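Side-chain contacts in N-terminal acetyltransferase B complex subunit MDM20 (Candida albicans, PDB 5K04), which probably serves as the non-catalytic, helical auxiliary subunit of the NatB complex, which acetylates the N-termini of proteins: residues N570-K575 and N598-N603; A540-D545 and L576-Y581; V608-L613 and L666-E671. All coordinates share one frame; numbering follows the deposited sequence.

How the contacts relate
The three contacts illustrate that burial alone does not dictate the chemistry of helix packing. Contact 1 lies at the surface, whereas contacts 2 and 3 are buried. Contacts 1 and 2 both use helix 571-584, their centres about 9 Å apart, and meet where Lys575 reaches the backbone of 540-545 and Ile600 packs on Leu579. Contact 3 joins helices 608-625 and 661-682, its centre about 18 Å from that of contact 2, and is tied to it through Lys577 and Tyr581. Contact 1 pairs branched side chains with a lysine's aliphatic stem, contact 2 is wholly aliphatic across its interface, and contact 3 sets a water-bridged polar pair beside leucine packing.

Contact 1: residues N570-K575 and N598-N603; sequences NDVATK and NKITSN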
loop_
_atom_site.group_PDB
_atom_site.type_symbol
_atom_site.label_atom_id
_atom_site.label_comp_id
_atom_site.label_asym_id
_atom_site.label_seq_id
_atom_site.Cartn_x
_atom_site.Cartn_y
_atom_site.Cartn_z
ATOM N N ASN A 570 10.172 -12.619 6.630
ATOM C CA ASN A 570 9.702 -13.926 7.115
ATOM C C ASN A 570 8.264 -13.746 7.607
ATOM O O ASN A 570 8.031 -13.376 8.763
ATOM C CB ASN A 570 10.604 -14.481 8.214
ATOM C CG ASN A 570 10.305 -15.953 8.520
ATOM O OD1 ASN A 570 9.268 -16.482 8.117
ATOM N ND2 ASN A 570 11.215 -16.611 9.230
ATOM N N ASP A 571 7.306 -14.025 6.722
ATOM C CA ASP A 571 5.916 -13.673 7.007
ATOM C C ASP A 571 5.268 -14.629 7.998
ATOM O O ASP A 571 4.432 -14.206 8.812
ATOM C CB ASP A 571 5.094 -13.626 5.713
ATOM C CG ASP A 571 5.590 -12.543 4.738
ATOM O OD1 ASP A 571 6.479 -11.737 5.122
ATOM O OD2 ASP A 571 5.105 -12.519 3.587
ATOM N N VAL A 572 5.633 -15.911 7.953
ATOM C CA VAL A 572 5.053 -16.859 8.898
ATOM C C VAL A 572 5.553 -16.598 10.318
ATOM O O VAL A 572 4.802 -16.742 11.286
ATOM C CB VAL A 572 5.342 -18.292 8.440
ATOM C CG1 VAL A 572 4.938 -19.268 9.516
ATOM C CG2 VAL A 572 4.564 -18.574 7.134
ATOM N N ALA A 573 6.815 -16.184 10.467
ATOM C CA ALA A 573 7.330 -15.880 11.799
ATOM C C ALA A 573 6.584 -14.702 12.418
ATOM O O ALA A 573 6.288 -14.702 13.617
ATOM C CB ALA A 573 8.833 -15.602 11.718
ATOM N N THR A 574 6.265 -13.694 11.606
ATOM C CA THR A 574 5.468 -12.559 12.067
ATOM C C THR A 574 4.172 -13.026 12.712
ATOM O O THR A 574 3.832 -12.604 13.819
ATOM C CB THR A 574 5.171 -11.639 10.881
ATOM O OG1 THR A 574 6.404 -11.143 10.361
ATOM C CG2 THR A 574 4.281 -10.477 11.283
ATOM N N LYS A 575 3.445 -13.926 12.039
ATOM C CA LYS A 575 2.211 -14.433 12.627
ATOM C C LYS A 575 2.480 -15.188 13.926
ATOM O O LYS A 575 1.743 -15.038 14.909
ATOM C CB LYS A 575 1.481 -15.328 11.627
ATOM C CG LYS A 575 0.191 -15.912 12.216
ATOM C CD LYS A 575 -0.611 -16.708 11.195
ATOM C CE LYS A 575 -1.210 -15.806 10.126
ATOM N NZ LYS A 575 -2.235 -16.522 9.309
ATOM N N ASN A 598 0.445 -24.600 16.352
ATOM C CA ASN A 598 1.031 -25.874 15.957
ATOM C C ASN A 598 0.683 -26.245 14.513
ATOM O O ASN A 598 1.492 -26.883 13.829
ATOM C CB ASN A 598 0.576 -26.947 16.944
ATOM C CG ASN A 598 1.170 -28.291 16.652
ATOM O OD1 ASN A 598 2.388 -28.460 16.635
ATOM N ND2 ASN A 598 0.309 -29.264 16.421
ATOM N N LYS A 599 -0.503 -25.847 14.031
ATOM C CA LYS A 599 -0.843 -26.037 12.624
ATOM C C LYS A 599 0.072 -25.214 11.718
ATOM O O LYS A 599 0.483 -25.675 10.648
ATOM C CB LYS A 599 -2.308 -25.659 12.393
ATOM C CG LYS A 599 -2.896 -26.203 11.089
ATOM C CD LYS A 599 -4.365 -25.831 10.931
ATOM C CE LYS A 599 -5.119 -26.874 10.106
ATOM N NZ LYS A 599 -4.492 -27.125 8.775
ATOM N N ILE A 600 0.406 -23.996 12.145
ATOM C CA ILE A 600 1.252 -23.113 11.353
ATOM C C ILE A 600 2.692 -23.622 11.308
ATOM O O ILE A 600 3.312 -23.652 10.239
ATOM C CB ILE A 600 1.167 -21.685 11.910
ATOM C CG1 ILE A 600 -0.266 -21.170 11.745
ATOM C CG2 ILE A 600 2.167 -20.778 11.222
ATOM C CD1 ILE A 600 -0.556 -19.941 12.551
ATOM N N THR A 601 3.250 -24.021 12.466
ATOM C CA THR A 601 4.606 -24.578 12.473
ATOM C C THR A 601 4.680 -25.876 11.680
ATOM O O THR A 601 5.730 -26.203 11.124
ATOM C CB THR A 601 5.109 -24.827 13.905
ATOM O OG1 THR A 601 4.239 -25.745 14.583
ATOM C CG2 THR A 601 5.192 -23.540 14.680
ATOM N N SER A 602 3.585 -26.631 11.621
ATOM C CA SER A 602 3.581 -27.875 10.856
ATOM C C SER A 602 3.775 -27.648 9.357
ATOM O O SER A 602 4.127 -28.589 8.642
ATOM C CB SER A 602 2.273 -28.624 11.106
ATOM O OG SER A 602 2.140 -28.968 12.474
ATOM N N ASN A 603 3.570 -26.421 8.863
ATOM C CA ASN A 603 3.607 -26.143 7.427
ATOM C C ASN A 603 4.418 -24.888 7.110
ATOM O O ASN A 603 4.132 -24.195 6.129
ATOM C CB ASN A 603 2.190 -25.995 6.874
ATOM C CG ASN A 603 1.340 -27.248 7.079
ATOM O OD1 ASN A 603 1.446 -28.223 6.326
ATOM N ND2 ASN A 603 0.489 -27.224 8.107
#
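A chi1 of 171° swings CG1 of Val572 to the far side from its amide nitrogen, and Ile600 places its CG2 in the same way, which brings the two methyls together, Val572 CG1 to Ile600 CG2 at 3.6 Å, as the side chains pass each other heading opposite ways. The other branch of Ile600 serves a second partner. Its CD1 sits 3.5 Å from Lys575 CD and 4.1 Å from Lys575 CG, the lysine stem lying across it. Lys575 illustrates how a lysine can divide its labour: the stem lies on the isoleucine, and a bend at chi3 (-69°) helps carry the ammonium group away to the carbonyl of Ser544, with Tyr546 adding a cation-pi contact. Asn570 is the N-cap of helix 571-584, its OD1 accepting a weak bond from Ala573 N. Farther along the same helix, Ile600 also packs on Leu576 and Leu579, so one isoleucine spans several turns of its neighbour. The result is a small surface contact between helices 571-584 and 591-601, flanked by helix 608-625, whose Tyr614 touches both Ala573 and Thr601.

Contact 2: residues A540-D545 and L576-Y581; sequences ALIVSD and LKLLVY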
loop_
_atom_site.group_PDB
_atom_site.type_symbol
_atom_site.label_atom_id
_atom_site.label_comp_id
_atom_site.label_asym_id
_atom_site.label_seq_id
_atom_site.Cartn_x
_atom_site.Cartn_y
_atom_site.Cartn_z
ATOM N N ALA A 540 -9.113 -12.647 15.938
ATOM C CA ALA A 540 -9.632 -13.211 14.693
ATOM C C ALA A 540 -8.781 -12.799 13.500
ATOM O O ALA A 540 -8.588 -13.591 12.567
ATOM C CB ALA A 540 -11.089 -12.790 14.483
ATOM N N LEU A 541 -8.261 -11.560 13.514
ATOM C CA LEU A 541 -7.383 -11.107 12.434
ATOM C C LEU A 541 -5.999 -11.735 12.538
ATOM O O LEU A 541 -5.433 -12.168 11.528
ATOM C CB LEU A 541 -7.274 -9.586 12.452
ATOM C CG LEU A 541 -8.590 -8.828 12.238
ATOM C CD1 LEU A 541 -8.385 -7.293 12.304
ATOM C CD2 LEU A 541 -9.242 -9.232 10.933
ATOM N N ILE A 542 -5.444 -11.790 13.758
ATOM C CA ILE A 542 -4.099 -12.329 13.978
ATOM C C ILE A 542 -3.983 -13.742 13.411
ATOM O O ILE A 542 -2.938 -14.134 12.875
ATOM C CB ILE A 542 -3.773 -12.300 15.483
ATOM C CG1 ILE A 542 -3.756 -10.862 16.010
ATOM C CG2 ILE A 542 -2.489 -13.072 15.799
ATOM C CD1 ILE A 542 -2.972 -9.912 15.178
ATOM N N VAL A 543 -5.067 -14.516 13.510
ATOM C CA VAL A 543 -5.114 -15.919 13.096
ATOM C C VAL A 543 -5.531 -16.077 11.639
ATOM O O VAL A 543 -5.427 -17.183 11.082
ATOM C CB VAL A 543 -6.060 -16.644 14.080
ATOM C CG1 VAL A 543 -6.333 -18.082 13.679
ATOM C CG2 VAL A 543 -5.459 -16.602 15.478
ATOM N N SER A 544 -5.981 -15.000 10.996
ATOM C CA SER A 544 -6.409 -15.042 9.609
ATOM C C SER A 544 -5.213 -14.878 8.679
ATOM O O SER A 544 -4.063 -14.756 9.102
ATOM C CB SER A 544 -7.451 -13.958 9.335
ATOM O OG SER A 544 -8.603 -14.185 10.118
ATOM N N ASP A 545 -5.495 -14.896 7.385
ATOM C CA ASP A 545 -4.484 -14.649 6.380
ATOM C C ASP A 545 -4.356 -13.155 6.159
ATOM O O ASP A 545 -5.359 -12.434 6.078
ATOM C CB ASP A 545 -4.844 -15.363 5.084
ATOM C CG ASP A 545 -4.690 -16.867 5.207
ATOM O OD1 ASP A 545 -3.657 -17.306 5.756
ATOM O OD2 ASP A 545 -5.609 -17.596 4.783
ATOM N N LEU A 576 3.552 -15.990 13.952
ATOM C CA LEU A 576 3.846 -16.804 15.123
ATOM C C LEU A 576 4.273 -15.942 16.298
ATOM O O LEU A 576 3.933 -16.244 17.451
ATOM C CB LEU A 576 4.924 -17.831 14.783
ATOM C CG LEU A 576 4.475 -18.961 13.854
ATOM C CD1 LEU A 576 5.683 -19.784 13.367
ATOM C CD2 LEU A 576 3.469 -19.836 14.579
ATOM N N LYS A 577 5.038 -14.880 16.024
ATOM C CA LYS A 577 5.407 -13.940 17.074
ATOM C C LYS A 577 4.164 -13.384 17.746
ATOM O O LYS A 577 4.087 -13.315 18.977
ATOM C CB LYS A 577 6.258 -12.803 16.501
ATOM C CG LYS A 577 7.646 -13.232 16.026
ATOM C CD LYS A 577 8.447 -13.924 17.121
ATOM C CE LYS A 577 9.905 -14.123 16.704
ATOM N NZ LYS A 577 10.692 -12.836 16.541
ATOM N N LEU A 578 3.165 -13.000 16.941
ATOM C CA LEU A 578 1.944 -12.423 17.496
ATOM C C LEU A 578 1.153 -13.465 18.276
ATOM O O LEU A 578 0.575 -13.156 19.323
ATOM C CB LEU A 578 1.106 -11.812 16.378
ATOM C CG LEU A 578 1.847 -10.714 15.607
ATOM C CD1 LEU A 578 0.930 -10.072 14.585
ATOM C CD2 LEU A 578 2.400 -9.666 16.557
ATOM N N LEU A 579 1.140 -14.710 17.798
ATOM C CA LEU A 579 0.565 -15.795 18.590
ATOM C C LEU A 579 1.301 -15.952 19.910
ATOM O O LEU A 579 0.673 -16.023 20.977
ATOM C CB LEU A 579 0.596 -17.097 17.801
ATOM C CG LEU A 579 -0.252 -17.038 16.526
ATOM C CD1 LEU A 579 -0.183 -18.345 15.756
ATOM C CD2 LEU A 579 -1.685 -16.723 16.890
ATOM N N VAL A 580 2.639 -15.986 19.859
ATOM C CA VAL A 580 3.435 -16.112 21.083
ATOM C C VAL A 580 2.966 -15.098 22.117
ATOM O O VAL A 580 2.615 -15.448 23.249
ATOM C CB VAL A 580 4.943 -15.944 20.781
ATOM C CG1 VAL A 580 5.740 -15.757 22.089
ATOM C CG2 VAL A 580 5.488 -17.138 20.023
ATOM N N TYR A 581 2.943 -13.823 21.732
ATOM C CA TYR A 581 2.567 -12.791 22.690
ATOM C C TYR A 581 1.109 -12.941 23.108
ATOM O O TYR A 581 0.764 -12.704 24.269
ATOM C CB TYR A 581 2.856 -11.404 22.098
ATOM C CG TYR A 581 4.337 -11.065 22.139
ATOM C CD1 TYR A 581 4.921 -10.548 23.296
ATOM C CD2 TYR A 581 5.151 -11.265 21.036
ATOM C CE1 TYR A 581 6.277 -10.237 23.354
ATOM C CE2 TYR A 581 6.507 -10.953 21.084
ATOM C CZ TYR A 581 7.069 -10.449 22.253
ATOM O OH TYR A 581 8.415 -10.149 22.295
#
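Tyr581 OH is gripped by Glu671 OE2 of helix 661-682 and Thr520 OG1 of helix 506-521; Tyr581 belongs to helix 571-584, whose Leu578 and Leu579 receive Ile542 and Val543 of 540-545. The interface with 540-545 is, by contrast, aliphatic, and no hydrogen bond crosses it. Ile542 is central. Its chi1 of -63° turns CG2 toward helix 571-584, where it touches two leucines at once, 3.9 Å from Leu578 CB and 3.9 Å from Leu579 CD2, while its CD1 meets Leu578 CD1 at 4.0 Å. The side chain of Ile542 stands roughly perpendicular to that of Leu578 but runs antiparallel to that of Leu579. Leu579 starts off to one side of the neighbouring segment, yet its end reaches in, and CD2 also touches Val543 CG2 at 4.0 Å. The packing of one helix on the next is consistent with the helical-repeat character of the TPR clan, to which the family is assigned; here it joins the short helix 539-542 to helix 571-584. Leu535 of helix 525-537 and Asn509 of helix 506-521 each touch both Ile542 and Leu578, and Val596 of helix 591-601 lies against Val543. Within 540-545, Ser544 N bonds to Leu541 O at 2.9 Å.

Contact 3: residues V608-L613 and L666-E671; sequences VFDNLL and LTNLVE
Leu613 and Asn668 meet in the buried packing of helix 608-625 against helix 661-682, within the all-helical scaffold of this TPR-clan protein. The apolar part is led by Leu613, whose chi1 of -177° extends CG away from its own amide nitrogen; its CD2 lies closest to Asn668 CB, at 3.7 Å, with the amide carbon Asn668 CG a little farther off at 4.2 Å. Phe609, also pointing toward the neighbouring helix, adds a looser approach, its CZ 4.6 Å from Leu669 CB, while Leu649 of helix 646-649 touches both Phe609 and Leu669. The polar part shows how both ends of one amide can be held: the oxygen by a lysine, the nitrogen by water. Asn668 OD1 accepts from Lys577 NZ, and Glu671, one turn on, forms a salt bridge with the same ammonium group. With the oxygen turned to the lysine, the amide nitrogen lies on the side of Asp610. Asp610 OD1 and Asn668 ND2 stand 4.3 Å apart, and a single water closes the gap, accepting from Asn668 ND2 at 2.9 Å and donating to Asp610 OD1.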
loop_
_atom_site.group_PDB
_atom_site.type_symbol
_atom_site.label_atom_id
_atom_site.label_comp_id
_atom_site.label_asym_id
_atom_site.label_seq_id
_atom_site.Cartn_x
_atom_site.Cartn_y
_atom_site.Cartn_z
ATOM N N VAL A 608 16.575 -24.384 9.671
ATOM C CA VAL A 608 16.743 -25.318 10.785
ATOM C C VAL A 608 16.555 -24.598 12.110
ATOM O O VAL A 608 15.801 -25.050 12.982
ATOM C CB VAL A 608 18.115 -26.013 10.722
ATOM C CG1 VAL A 608 18.229 -27.028 11.824
ATOM C CG2 VAL A 608 18.324 -26.694 9.371
ATOM N N PHE A 609 17.201 -23.436 12.261
ATOM C CA PHE A 609 17.149 -22.752 13.546
ATOM C C PHE A 609 15.743 -22.269 13.867
ATOM O O PHE A 609 15.276 -22.412 15.004
ATOM C CB PHE A 609 18.118 -21.578 13.607
ATOM C CG PHE A 609 18.023 -20.830 14.903
ATOM C CD1 PHE A 609 18.393 -21.449 16.098
ATOM C CD2 PHE A 609 17.529 -19.536 14.949
ATOM C CE1 PHE A 609 18.292 -20.789 17.302
ATOM C CE2 PHE A 609 17.434 -18.859 16.168
ATOM C CZ PHE A 609 17.812 -19.491 17.341
ATOM N N ASP A 610 15.056 -21.684 12.880
ATOM C CA ASP A 610 13.700 -21.203 13.119
ATOM C C ASP A 610 12.750 -22.348 13.454
ATOM O O ASP A 610 11.852 -22.173 14.280
ATOM C CB ASP A 610 13.193 -20.403 11.918
ATOM C CG ASP A 610 13.539 -18.912 12.020
ATOM O OD1 ASP A 610 13.833 -18.431 13.139
ATOM O OD2 ASP A 610 13.513 -18.217 10.979
ATOM N N ASN A 611 12.939 -23.528 12.850
ATOM C CA ASN A 611 12.119 -24.679 13.234
ATOM C C ASN A 611 12.348 -25.055 14.699
ATOM O O ASN A 611 11.400 -25.385 15.415
ATOM C CB ASN A 611 12.394 -25.870 12.305
ATOM C CG ASN A 611 11.466 -25.880 11.067
ATOM O OD1 ASN A 611 10.310 -25.439 11.130
ATOM N ND2 ASN A 611 11.977 -26.373 9.950
ATOM N N LEU A 612 13.602 -24.983 15.170
ATOM C CA LEU A 612 13.883 -25.257 16.575
ATOM C C LEU A 612 13.315 -24.165 17.479
ATOM O O LEU A 612 12.708 -24.458 18.514
ATOM C CB LEU A 612 15.387 -25.392 16.778
ATOM C CG LEU A 612 15.931 -25.452 18.208
ATOM C CD1 LEU A 612 15.552 -26.764 18.864
ATOM C CD2 LEU A 612 17.450 -25.278 18.192
ATOM N N LEU A 613 13.499 -22.901 17.095
ATOM C CA LEU A 613 13.009 -21.776 17.887
ATOM C C LEU A 613 11.526 -21.921 18.213
ATOM O O LEU A 613 11.107 -21.740 19.365
ATOM C CB LEU A 613 13.263 -20.463 17.131
ATOM C CG LEU A 613 12.868 -19.163 17.870
ATOM C CD1 LEU A 613 13.704 -18.962 19.138
ATOM C CD2 LEU A 613 12.949 -17.925 16.963
ATOM N N LEU A 666 20.020 -14.125 16.423
ATOM C CA LEU A 666 20.452 -13.758 17.762
ATOM C C LEU A 666 19.421 -12.855 18.431
ATOM O O LEU A 666 19.137 -13.005 19.629
ATOM C CB LEU A 666 21.822 -13.089 17.673
ATOM C CG LEU A 666 22.779 -13.107 18.862
ATOM C CD1 LEU A 666 22.817 -14.479 19.507
ATOM C CD2 LEU A 666 24.162 -12.702 18.387
ATOM N N THR A 667 18.831 -11.932 17.656
ATOM C CA THR A 667 17.760 -11.082 18.165
ATOM C C THR A 667 16.574 -11.929 18.606
ATOM O O THR A 667 15.955 -11.656 19.641
ATOM C CB THR A 667 17.344 -10.061 17.091
ATOM O OG1 THR A 667 18.460 -9.238 16.726
ATOM C CG2 THR A 667 16.255 -9.158 17.583
ATOM N N ASN A 668 16.277 -12.993 17.858
ATOM C CA ASN A 668 15.151 -13.849 18.215
ATOM C C ASN A 668 15.477 -14.702 19.426
ATOM O O ASN A 668 14.603 -14.950 20.269
ATOM C CB ASN A 668 14.760 -14.724 17.028
ATOM C CG ASN A 668 13.910 -13.976 16.011
ATOM O OD1 ASN A 668 13.210 -13.011 16.349
ATOM N ND2 ASN A 668 13.961 -14.427 14.762
ATOM N N LEU A 669 16.732 -15.148 19.532
ATOM C CA LEU A 669 17.168 -15.836 20.740
ATOM C C LEU A 669 17.050 -14.932 21.964
ATOM O O LEU A 669 16.589 -15.377 23.023
ATOM C CB LEU A 669 18.608 -16.335 20.597
ATOM C CG LEU A 669 19.078 -17.093 21.854
ATOM C CD1 LEU A 669 18.198 -18.333 22.092
ATOM C CD2 LEU A 669 20.538 -17.493 21.781
ATOM N N VAL A 670 17.469 -13.664 21.844
ATOM C CA VAL A 670 17.408 -12.753 22.994
ATOM C C VAL A 670 15.966 -12.576 23.440
ATOM O O VAL A 670 15.658 -12.621 24.638
ATOM C CB VAL A 670 18.054 -11.389 22.659
ATOM C CG1 VAL A 670 17.756 -10.378 23.748
ATOM C CG2 VAL A 670 19.544 -11.504 22.511
ATOM N N GLU A 671 15.061 -12.372 22.467
ATOM C CA GLU A 671 13.646 -12.192 22.764
ATOM C C GLU A 671 13.074 -13.437 23.430
ATOM O O GLU A 671 12.308 -13.345 24.401
ATOM C CB GLU A 671 12.895 -11.859 21.471
ATOM C CG GLU A 671 11.376 -11.811 21.567
ATOM C CD GLU A 671 10.697 -11.607 20.197
ATOM O OE1 GLU A 671 11.141 -12.215 19.201
ATOM O OE2 GLU A 671 9.711 -10.837 20.129
HETATM O O HOH W 1 15.474 -16.722 13.945
#